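Local coordinates for putative cell invasion protein with MAC/Perforin domain (Bacteroides thetaiotaomicron VPI-5482, PDB 3KK7), which is of uncertain function but carries a membrane-attack complex/perforin domain and may act on membranes or in cell invasion, at residues M479-N484 / N520-K525; T496-F501 / Y533-I538; K445-K450 / Y513-W518. All blocks are in the same frame, centred on the assembly; numbering follows the deposited sequence.

Contact 1: residues M479-N484 / N520-K525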
loop_
_atom_site.group_PDB
_atom_site.type_symbol
_atom_site.label_atom_id
_atom_site.label_comp_id
_atom_site.label_asym_id
_atom_site.label_seq_id
_atom_site.Cartn_x
_atom_site.Cartn_y
_atom_site.Cartn_z
HETATM N N MSE A 479 13.460 -29.166 9.166
HETATM C CA MSE A 479 13.762 -27.946 8.446
HETATM C C MSE A 479 15.164 -27.707 8.000
HETATM O O MSE A 479 16.122 -28.192 8.590
HETATM C CB MSE A 479 13.305 -26.790 9.288
HETATM C CG MSE A 479 11.895 -27.024 9.670
HETATM SE SE MSE A 479 10.976 -25.457 10.000
HETATM C CE MSE A 479 10.894 -24.576 8.265
ATOM N N TYR A 480 15.248 -26.939 6.923
ATOM C CA TYR A 480 16.498 -26.479 6.372
ATOM C C TYR A 480 16.393 -24.967 6.221
ATOM O O TYR A 480 15.317 -24.396 6.339
ATOM C CB TYR A 480 16.753 -27.115 5.007
ATOM C CG TYR A 480 16.908 -28.626 5.017
ATOM C CD1 TYR A 480 18.158 -29.218 5.106
ATOM C CD2 TYR A 480 15.796 -29.455 4.901
ATOM C CE1 TYR A 480 18.297 -30.602 5.090
ATOM C CE2 TYR A 480 15.924 -30.830 4.885
ATOM C CZ TYR A 480 17.172 -31.393 4.983
ATOM O OH TYR A 480 17.286 -32.752 4.970
ATOM N N LYS A 481 17.517 -24.324 5.955
ATOM C CA LYS A 481 17.522 -22.889 5.764
ATOM C C LYS A 481 18.573 -22.499 4.726
ATOM O O LYS A 481 19.534 -23.251 4.467
ATOM C CB LYS A 481 17.812 -22.184 7.093
ATOM C CG LYS A 481 19.260 -22.290 7.508
ATOM C CD LYS A 481 19.530 -21.797 8.916
ATOM C CE LYS A 481 21.032 -21.766 9.179
ATOM N NZ LYS A 481 21.303 -21.415 10.573
ATOM N N PHE A 482 18.386 -21.320 4.143
ATOM C CA PHE A 482 19.430 -20.704 3.329
ATOM C C PHE A 482 19.242 -19.183 3.316
ATOM O O PHE A 482 18.128 -18.684 3.539
ATOM C CB PHE A 482 19.438 -21.272 1.904
ATOM C CG PHE A 482 18.295 -20.796 1.059
ATOM C CD1 PHE A 482 17.047 -21.404 1.148
ATOM C CD2 PHE A 482 18.461 -19.729 0.175
ATOM C CE1 PHE A 482 15.975 -20.960 0.356
ATOM C CE2 PHE A 482 17.394 -19.267 -0.615
ATOM C CZ PHE A 482 16.149 -19.878 -0.528
ATOM N N LYS A 483 20.336 -18.466 3.062
ATOM C CA LYS A 483 20.290 -17.023 2.935
ATOM C C LYS A 483 20.346 -16.589 1.487
ATOM O O LYS A 483 21.255 -16.981 0.769
ATOM C CB LYS A 483 21.450 -16.374 3.686
ATOM C CG LYS A 483 21.239 -14.902 3.910
ATOM C CD LYS A 483 22.305 -14.297 4.784
ATOM C CE LYS A 483 23.577 -14.077 4.018
ATOM N NZ LYS A 483 24.398 -13.088 4.738
ATOM N N ASN A 484 19.392 -15.756 1.074
ATOM C CA ASN A 484 19.443 -15.082 -0.224
ATOM C C ASN A 484 20.517 -13.993 -0.161
ATOM O O ASN A 484 20.467 -13.102 0.678
ATOM C CB ASN A 484 18.075 -14.482 -0.565
ATOM C CG ASN A 484 18.034 -13.839 -1.935
ATOM O OD1 ASN A 484 18.809 -12.928 -2.230
ATOM N ND2 ASN A 484 17.118 -14.297 -2.780
ATOM N N ASN A 520 20.123 -21.729 14.582
ATOM C CA ASN A 520 21.542 -21.978 14.358
ATOM C C ASN A 520 21.807 -23.455 14.099
ATOM O O ASN A 520 22.688 -23.794 13.320
ATOM C CB ASN A 520 22.393 -21.508 15.544
ATOM C CG ASN A 520 22.487 -19.990 15.662
ATOM O OD1 ASN A 520 22.374 -19.246 14.684
ATOM N ND2 ASN A 520 22.730 -19.529 16.873
ATOM N N GLY A 521 21.047 -24.326 14.757
ATOM C CA GLY A 521 21.160 -25.771 14.548
ATOM C C GLY A 521 20.599 -26.262 13.222
ATOM O O GLY A 521 21.006 -27.318 12.736
ATOM N N ILE A 522 19.666 -25.503 12.636
ATOM C CA ILE A 522 19.048 -25.872 11.358
ATOM C C ILE A 522 20.118 -25.999 10.255
ATOM O O ILE A 522 20.924 -25.079 10.061
ATOM C CB ILE A 522 17.946 -24.842 10.928
ATOM C CG1 ILE A 522 16.716 -24.959 11.844
ATOM C CG2 ILE A 522 17.551 -25.030 9.447
ATOM C CD1 ILE A 522 15.573 -23.973 11.517
ATOM N N PRO A 523 20.133 -27.135 9.536
ATOM C CA PRO A 523 21.130 -27.284 8.465
ATOM C C PRO A 523 20.867 -26.423 7.218
ATOM O O PRO A 523 19.728 -26.249 6.795
ATOM C CB PRO A 523 21.088 -28.784 8.131
ATOM C CG PRO A 523 19.805 -29.279 8.669
ATOM C CD PRO A 523 19.427 -28.394 9.818
ATOM N N ILE A 524 21.951 -25.897 6.660
ATOM C CA ILE A 524 21.925 -25.093 5.453
ATOM C C ILE A 524 21.697 -25.964 4.218
ATOM O O ILE A 524 22.483 -26.875 3.937
ATOM C CB ILE A 524 23.287 -24.358 5.239
ATOM C CG1 ILE A 524 23.471 -23.242 6.270
ATOM C CG2 ILE A 524 23.375 -23.793 3.827
ATOM C CD1 ILE A 524 24.860 -22.668 6.298
ATOM N N LYS A 525 20.633 -25.674 3.480
ATOM C CA LYS A 525 20.411 -26.300 2.184
ATOM C C LYS A 525 19.716 -25.317 1.265
ATOM O O LYS A 525 18.562 -24.933 1.496
ATOM C CB LYS A 525 19.579 -27.577 2.296
ATOM C CG LYS A 525 19.418 -28.323 0.958
ATOM C CD LYS A 525 18.983 -29.776 1.141
ATOM C CE LYS A 525 19.200 -30.597 -0.123
ATOM N NZ LYS A 525 19.105 -32.050 0.196
#
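The close-fitting part of this contact lies where the branched methyl of Ile-522 meets the strand backbone. Ile-522 CG2, anti to its own backbone N, presses on C of Tyr-480 at 3.4 Å and also touches CB of Lys-481. Beside it, two backbone hydrogen bonds tie Lys-481 to residues on either side of Ile-524: its N-H reaches O of Pro-523 at 3.0 Å, and its O takes the N-H of Lys-525 at 2.8 Å. Together they make a single beta bridge between Lys-481 and Ile-524; both donors lie in the carbonyl plane. The Lys-481 chain starts from the crowded position between N and C (chi1 74°), then runs extended across Ile-522, and NZ donates a hydrogen bond to Val-519 O and has a cation-pi contact with Trp-490.

The solvent side is looser. Lys-525 lies alongside Tyr-480, with CD over one face of the ring near its rim; NZ, 5.6 Å from the Tyr-480 ring centroid, adds at most a weak cation-pi attraction. Pro-523 CG meets CD1 of Tyr-480 at 3.9 Å.

Residues 522-525, just past helix 516-521, lie against the start of strand 480-484, which also pairs with strand 489-494; Phe-482 packs on helix 529-535.

Contact 2: residues T496-F501 / Y533-I538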
loop_
_atom_site.group_PDB
_atom_site.type_symbol
_atom_site.label_atom_id
_atom_site.label_comp_id
_atom_site.label_asym_id
_atom_site.label_seq_id
_atom_site.Cartn_x
_atom_site.Cartn_y
_atom_site.Cartn_z
ATOM N N THR A 496 8.932 -31.175 3.708
ATOM C CA THR A 496 7.873 -32.177 3.766
ATOM C C THR A 496 6.496 -31.524 3.785
ATOM O O THR A 496 5.589 -31.995 3.105
ATOM C CB THR A 496 7.966 -33.028 5.008
ATOM O OG1 THR A 496 9.338 -33.327 5.279
ATOM C CG2 THR A 496 7.169 -34.315 4.830
ATOM N N SER A 497 6.340 -30.444 4.554
ATOM C CA SER A 497 5.039 -29.775 4.737
ATOM C C SER A 497 4.831 -28.512 3.876
ATOM O O SER A 497 3.722 -28.003 3.770
ATOM C CB SER A 497 4.847 -29.437 6.214
ATOM O OG SER A 497 4.890 -30.606 7.000
HETATM N N MSE A 498 5.904 -27.995 3.291
HETATM C CA MSE A 498 5.831 -26.931 2.279
HETATM C C MSE A 498 5.528 -25.576 2.869
HETATM O O MSE A 498 4.918 -24.722 2.226
HETATM C CB MSE A 498 4.831 -27.283 1.160
HETATM C CG MSE A 498 5.010 -28.724 0.602
HETATM SE SE MSE A 498 6.897 -29.226 0.248
HETATM C CE MSE A 498 7.291 -28.018 -1.243
ATOM N N TYR A 499 6.002 -25.348 4.087
ATOM C CA TYR A 499 5.870 -24.035 4.696
ATOM C C TYR A 499 7.256 -23.491 4.967
ATOM O O TYR A 499 8.231 -24.246 4.975
ATOM C CB TYR A 499 5.001 -24.084 5.968
ATOM C CG TYR A 499 5.621 -24.800 7.127
ATOM C CD1 TYR A 499 6.532 -24.151 7.956
ATOM C CD2 TYR A 499 5.290 -26.131 7.418
ATOM C CE1 TYR A 499 7.120 -24.804 9.026
ATOM C CE2 TYR A 499 5.872 -26.790 8.512
ATOM C CZ TYR A 499 6.791 -26.111 9.301
ATOM O OH TYR A 499 7.378 -26.707 10.378
ATOM N N CYS A 500 7.321 -22.178 5.186
ATOM C CA CYS A 500 8.568 -21.488 5.332
ATOM C C CYS A 500 8.449 -20.171 6.124
ATOM O O CYS A 500 7.584 -19.332 5.834
ATOM C CB CYS A 500 9.132 -21.213 3.941
ATOM S SG CYS A 500 10.486 -20.010 3.893
ATOM N N PHE A 501 9.334 -20.000 7.116
ATOM C CA PHE A 501 9.439 -18.760 7.873
ATOM C C PHE A 501 10.630 -17.992 7.346
ATOM O O PHE A 501 11.737 -18.542 7.259
ATOM C CB PHE A 501 9.621 -18.988 9.382
ATOM C CG PHE A 501 8.569 -19.863 10.024
ATOM C CD1 PHE A 501 7.239 -19.788 9.660
ATOM C CD2 PHE A 501 8.921 -20.754 11.037
ATOM C CE1 PHE A 501 6.265 -20.603 10.276
ATOM C CE2 PHE A 501 7.958 -21.591 11.656
ATOM C CZ PHE A 501 6.632 -21.502 11.272
ATOM N N TYR A 533 9.080 -19.824 -3.848
ATOM C CA TYR A 533 7.793 -19.154 -3.963
ATOM C C TYR A 533 6.779 -19.892 -4.827
ATOM O O TYR A 533 5.590 -19.585 -4.782
ATOM C CB TYR A 533 7.943 -17.682 -4.400
ATOM C CG TYR A 533 8.639 -17.389 -5.723
ATOM C CD1 TYR A 533 8.085 -17.786 -6.942
ATOM C CD2 TYR A 533 9.804 -16.623 -5.764
ATOM C CE1 TYR A 533 8.685 -17.464 -8.164
ATOM C CE2 TYR A 533 10.423 -16.312 -6.987
ATOM C CZ TYR A 533 9.855 -16.740 -8.182
ATOM O OH TYR A 533 10.462 -16.455 -9.385
ATOM N N GLN A 534 7.217 -20.837 -5.642
ATOM C CA GLN A 534 6.245 -21.591 -6.440
ATOM C C GLN A 534 5.636 -22.740 -5.649
ATOM O O GLN A 534 4.500 -23.141 -5.928
ATOM C CB GLN A 534 6.845 -22.116 -7.745
ATOM C CG GLN A 534 7.109 -21.016 -8.720
ATOM C CD GLN A 534 7.511 -21.498 -10.066
ATOM O OE1 GLN A 534 7.868 -22.666 -10.272
ATOM N NE2 GLN A 534 7.444 -20.599 -11.018
ATOM N N ARG A 535 6.389 -23.265 -4.679
ATOM C CA ARG A 535 6.001 -24.483 -3.990
ATOM C C ARG A 535 5.843 -24.325 -2.493
ATOM O O ARG A 535 5.348 -25.239 -1.854
ATOM C CB ARG A 535 7.002 -25.606 -4.307
ATOM C CG ARG A 535 7.028 -26.053 -5.818
ATOM C CD ARG A 535 8.034 -27.206 -6.099
ATOM N NE ARG A 535 7.947 -28.234 -5.052
ATOM C CZ ARG A 535 8.883 -29.145 -4.765
ATOM N NH1 ARG A 535 10.008 -29.231 -5.480
ATOM N NH2 ARG A 535 8.679 -29.993 -3.755
ATOM N N TYR A 536 6.234 -23.185 -1.926
ATOM C CA TYR A 536 6.086 -22.976 -0.481
ATOM C C TYR A 536 5.158 -21.797 -0.152
ATOM O O TYR A 536 4.898 -20.941 -0.995
ATOM C CB TYR A 536 7.458 -22.793 0.188
ATOM C CG TYR A 536 8.318 -24.038 0.162
ATOM C CD1 TYR A 536 8.967 -24.428 -0.997
ATOM C CD2 TYR A 536 8.487 -24.822 1.297
ATOM C CE1 TYR A 536 9.758 -25.573 -1.038
ATOM C CE2 TYR A 536 9.292 -25.982 1.276
ATOM C CZ TYR A 536 9.922 -26.360 0.098
ATOM O OH TYR A 536 10.707 -27.498 0.036
ATOM N N LYS A 537 4.614 -21.820 1.060
ATOM C CA LYS A 537 3.967 -20.674 1.662
ATOM C C LYS A 537 5.045 -20.014 2.516
ATOM O O LYS A 537 5.707 -20.669 3.305
ATOM C CB LYS A 537 2.797 -21.104 2.544
ATOM C CG LYS A 537 1.564 -21.681 1.794
ATOM C CD LYS A 537 0.787 -20.603 1.014
ATOM C CE LYS A 537 -0.372 -21.221 0.231
ATOM N NZ LYS A 537 -1.301 -20.183 -0.317
ATOM N N ILE A 538 5.246 -18.726 2.324
ATOM C CA ILE A 538 6.283 -18.000 3.023
ATOM C C ILE A 538 5.671 -16.988 4.010
ATOM O O ILE A 538 4.837 -16.154 3.634
ATOM C CB ILE A 538 7.208 -17.251 2.035
ATOM C CG1 ILE A 538 7.807 -18.209 0.992
ATOM C CG2 ILE A 538 8.328 -16.567 2.798
ATOM C CD1 ILE A 538 8.411 -17.480 -0.134
#
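Backbone pairing sets the frame of this contact. The N-H of Lys-537 points to O of Met-498 at 3.1 Å and is nearly straight, 165° at the hydrogen, with the donor in the carbonyl plane. The same oxygen receives a CA-H...O contact from Tyr-536, and Ile-538 CA makes another to Cys-500 O. Tyr-499 with Lys-537 and Cys-500 with Ile-538 are parallel bridges; Tyr-499 and Lys-537 point to one face of the sheet, Cys-500 and Ile-538 to the other.

The aromatic contact is made by selenomethionine Met-498. Its chain is bent at chi2 and chi3 (-45° and -67°), which folds the end back over the Tyr-536 ring. CE of Met-498 sits over one face, 3.6 Å from the ring centroid of Tyr-536 and displaced toward the rim on the CZ side, a CH-pi contact; its SE approaches obliquely at 4.6 Å from the same centroid, a Met-aromatic contact. At the ring edge, near its plane, lies O of Tyr-499.

Topologically, this is where the chain leaves helix 529-535 and enters strand 537-540, an outermost strand of the four-stranded mixed sheet and parallel to its neighbour 499-504. Tyr-536 is the first residue beyond the helical turns. An alanine here removes the ring face beneath CE of Met-498 and would probably loosen the packing where helix passes into strand.

Van der Waals contacts complete the setting of CE of Met-498, 3.4 Å from Arg-535 O and 3.5 Å from NH2 of Arg-535. Apolar packing continues where SG of Cys-500, anti to its backbone N, lies 4.2 Å from CG2 of Ile-538; Tyr-491 and Tyr-493 of strand 489-494 also touch Cys-500. A polar contact marks the opposite face: the OH of Tyr-499 accepts a hydrogen bond from the backbone N of Asp-475.

Contact 3: residues K445-K450 / Y513-W518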
loop_
_atom_site.group_PDB
_atom_site.type_symbol
_atom_site.label_atom_id
_atom_site.label_comp_id
_atom_site.label_asym_id
_atom_site.label_seq_id
_atom_site.Cartn_x
_atom_site.Cartn_y
_atom_site.Cartn_z
ATOM N N LYS A 445 11.046 -26.662 23.350
ATOM C CA LYS A 445 12.367 -27.123 22.900
ATOM C C LYS A 445 12.972 -26.199 21.836
ATOM O O LYS A 445 14.182 -26.193 21.649
ATOM C CB LYS A 445 12.287 -28.538 22.301
ATOM C CG LYS A 445 11.917 -29.699 23.245
ATOM C CD LYS A 445 11.406 -30.913 22.406
ATOM C CE LYS A 445 11.874 -32.288 22.917
ATOM N NZ LYS A 445 11.178 -32.732 24.138
ATOM N N TYR A 446 12.120 -25.445 21.141
ATOM C CA TYR A 446 12.538 -24.614 20.015
ATOM C C TYR A 446 12.324 -23.106 20.250
ATOM O O TYR A 446 13.073 -22.287 19.713
ATOM C CB TYR A 446 11.787 -25.083 18.750
ATOM C CG TYR A 446 11.819 -26.584 18.577
ATOM C CD1 TYR A 446 12.932 -27.221 18.028
ATOM C CD2 TYR A 446 10.754 -27.376 18.999
ATOM C CE1 TYR A 446 12.976 -28.626 17.893
ATOM C CE2 TYR A 446 10.788 -28.780 18.873
ATOM C CZ TYR A 446 11.905 -29.396 18.320
ATOM O OH TYR A 446 11.938 -30.772 18.195
ATOM N N TYR A 447 11.300 -22.752 21.035
ATOM C CA TYR A 447 10.902 -21.354 21.245
ATOM C C TYR A 447 11.001 -21.021 22.727
ATOM O O TYR A 447 10.480 -21.766 23.565
ATOM C CB TYR A 447 9.448 -21.134 20.852
ATOM C CG TYR A 447 9.087 -21.321 19.401
ATOM C CD1 TYR A 447 8.712 -22.569 18.899
ATOM C CD2 TYR A 447 9.030 -20.235 18.544
ATOM C CE1 TYR A 447 8.338 -22.719 17.547
ATOM C CE2 TYR A 447 8.658 -20.381 17.206
ATOM C CZ TYR A 447 8.319 -21.609 16.718
ATOM O OH TYR A 447 7.955 -21.704 15.400
ATOM N N GLN A 448 11.633 -19.886 23.029
ATOM C CA GLN A 448 11.837 -19.414 24.406
ATOM C C GLN A 448 10.994 -18.173 24.727
ATOM O O GLN A 448 11.290 -17.428 25.676
ATOM C CB GLN A 448 13.307 -19.066 24.615
ATOM C CG GLN A 448 14.228 -20.256 24.791
ATOM C CD GLN A 448 15.556 -19.828 25.383
ATOM O OE1 GLN A 448 16.050 -18.734 25.093
ATOM N NE2 GLN A 448 16.131 -20.672 26.229
ATOM N N LEU A 449 9.952 -17.952 23.925
ATOM C CA LEU A 449 9.063 -16.820 24.111
ATOM C C LEU A 449 7.915 -17.220 25.039
ATOM O O LEU A 449 7.775 -18.384 25.405
ATOM C CB LEU A 449 8.550 -16.309 22.760
ATOM C CG LEU A 449 8.215 -17.260 21.603
ATOM C CD1 LEU A 449 7.205 -18.366 21.979
ATOM C CD2 LEU A 449 7.709 -16.419 20.415
ATOM N N LYS A 450 7.123 -16.233 25.442
ATOM C CA LYS A 450 5.940 -16.463 26.249
ATOM C C LYS A 450 5.044 -17.486 25.536
ATOM O O LYS A 450 4.676 -17.293 24.390
ATOM C CB LYS A 450 5.190 -15.136 26.457
ATOM C CG LYS A 450 3.986 -15.166 27.428
ATOM C CD LYS A 450 2.934 -14.044 27.139
ATOM C CE LYS A 450 3.314 -12.642 27.673
ATOM N NZ LYS A 450 2.302 -11.621 27.238
ATOM N N TYR A 513 11.740 -13.845 18.867
ATOM C CA TYR A 513 10.989 -15.108 18.998
ATOM C C TYR A 513 11.651 -16.140 19.910
ATOM O O TYR A 513 11.096 -17.211 20.160
ATOM C CB TYR A 513 10.752 -15.721 17.621
ATOM C CG TYR A 513 9.864 -14.887 16.712
ATOM C CD1 TYR A 513 10.371 -13.805 16.003
ATOM C CD2 TYR A 513 8.533 -15.209 16.532
ATOM C CE1 TYR A 513 9.567 -13.064 15.161
ATOM C CE2 TYR A 513 7.719 -14.477 15.682
ATOM C CZ TYR A 513 8.230 -13.407 15.001
ATOM O OH TYR A 513 7.398 -12.692 14.169
ATOM N N GLY A 514 12.829 -15.816 20.430
ATOM C CA GLY A 514 13.592 -16.747 21.282
ATOM C C GLY A 514 13.846 -18.062 20.574
ATOM O O GLY A 514 13.584 -19.123 21.137
ATOM N N ILE A 515 14.323 -17.974 19.330
ATOM C CA ILE A 515 14.550 -19.137 18.463
ATOM C C ILE A 515 15.969 -19.164 17.878
ATOM O O ILE A 515 16.271 -19.966 17.000
ATOM C CB ILE A 515 13.504 -19.208 17.285
ATOM C CG1 ILE A 515 13.625 -18.006 16.348
ATOM C CG2 ILE A 515 12.082 -19.300 17.816
ATOM C CD1 ILE A 515 12.675 -18.062 15.231
ATOM N N LEU A 516 16.851 -18.312 18.387
ATOM C CA LEU A 516 18.173 -18.190 17.824
ATOM C C LEU A 516 18.921 -19.512 17.929
ATOM O O LEU A 516 19.538 -19.951 16.961
ATOM C CB LEU A 516 18.937 -17.069 18.515
ATOM C CG LEU A 516 20.305 -16.721 17.925
ATOM C CD1 LEU A 516 20.287 -16.660 16.374
ATOM C CD2 LEU A 516 20.803 -15.400 18.553
ATOM N N ASP A 517 18.856 -20.161 19.084
ATOM C CA ASP A 517 19.504 -21.464 19.233
ATOM C C ASP A 517 18.993 -22.401 18.172
ATOM O O ASP A 517 19.758 -22.874 17.329
ATOM C CB ASP A 517 19.242 -22.084 20.606
ATOM C CG ASP A 517 20.068 -21.452 21.698
ATOM O OD1 ASP A 517 20.897 -20.565 21.396
ATOM O OD2 ASP A 517 19.883 -21.845 22.868
ATOM N N TRP A 518 17.689 -22.641 18.193
ATOM C CA TRP A 518 17.075 -23.545 17.237
ATOM C C TRP A 518 17.515 -23.296 15.788
ATOM O O TRP A 518 17.933 -24.210 15.080
ATOM C CB TRP A 518 15.570 -23.443 17.338
ATOM C CG TRP A 518 14.876 -24.199 16.281
ATOM C CD1 TRP A 518 15.224 -25.417 15.772
ATOM C CD2 TRP A 518 13.679 -23.808 15.614
ATOM N NE1 TRP A 518 14.323 -25.798 14.814
ATOM C CE2 TRP A 518 13.359 -24.831 14.703
ATOM C CE3 TRP A 518 12.841 -22.688 15.703
ATOM C CZ2 TRP A 518 12.244 -24.766 13.873
ATOM C CZ3 TRP A 518 11.712 -22.625 14.885
ATOM C CH2 TRP A 518 11.426 -23.653 13.980
#
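With CG anti to its backbone N (chi1 173°), Trp-518 turns its indole toward Tyr-446 and Tyr-447, which both hold CG anti to the carbonyl carbon (chi1 -47° in Tyr-446). Tyr-446 therefore sets its CB over one face of the indole and its CD1 edge against the five-membered ring, an edge-to-face pair with centroids 5.0 Å apart and planes at 63°. Tyr-447 lies alongside the six-membered ring obliquely, its CZ 4.0 Å from CZ3 of Trp-518, and CD2 of Tyr-447 meets CG2 of Ile-515 at 3.3 Å.

The aromatic cluster joins the loop between helix 429-443 and strand 450-454 to helix 516-521, while Gly-514 and Ile-515 belong to the link before that helix. Gly-514 closes helix 508-512 in a Schellman motif with positive phi, and Ile-515 is the N-cap residue of helix 516-521. A side chain on Gly-514 would collide with CB of Gln-448. Gly-514 instead offers its O to the N-H of Gln-448 at 2.8 Å, in the carbonyl plane and on a lone pair.

Leu-449 presses CG against O of Tyr-513 at 3.2 Å, and CD2 of Leu-449 approaches the Tyr-513 ring obliquely; the OH of Tyr-513 is hydrogen-bonded to Leu-541 OXT.

In the fold
All three contacts lie on the same side of the chain's centre. Contacts 1 and 2 are about 14 Å apart between centres and reach opposite outermost strands of one four-stranded sheet, 480-484 and 537-540; both belong to the MACPF D3 domain. Contact 3 joins D2 to D3, and its centre is about 16 Å from that of contact 1 and about 21 Å from that of contact 2. Met-479 connects them, with SE 3.8 Å from Tyr-499 OH and 4.1 Å from Trp-518 CZ2, while Phe-501 CE2 packs 3.7 Å from Tyr-447 OH. Contacts 1 and 3 share helix 516-521, and the segments of all three interleave along the chain.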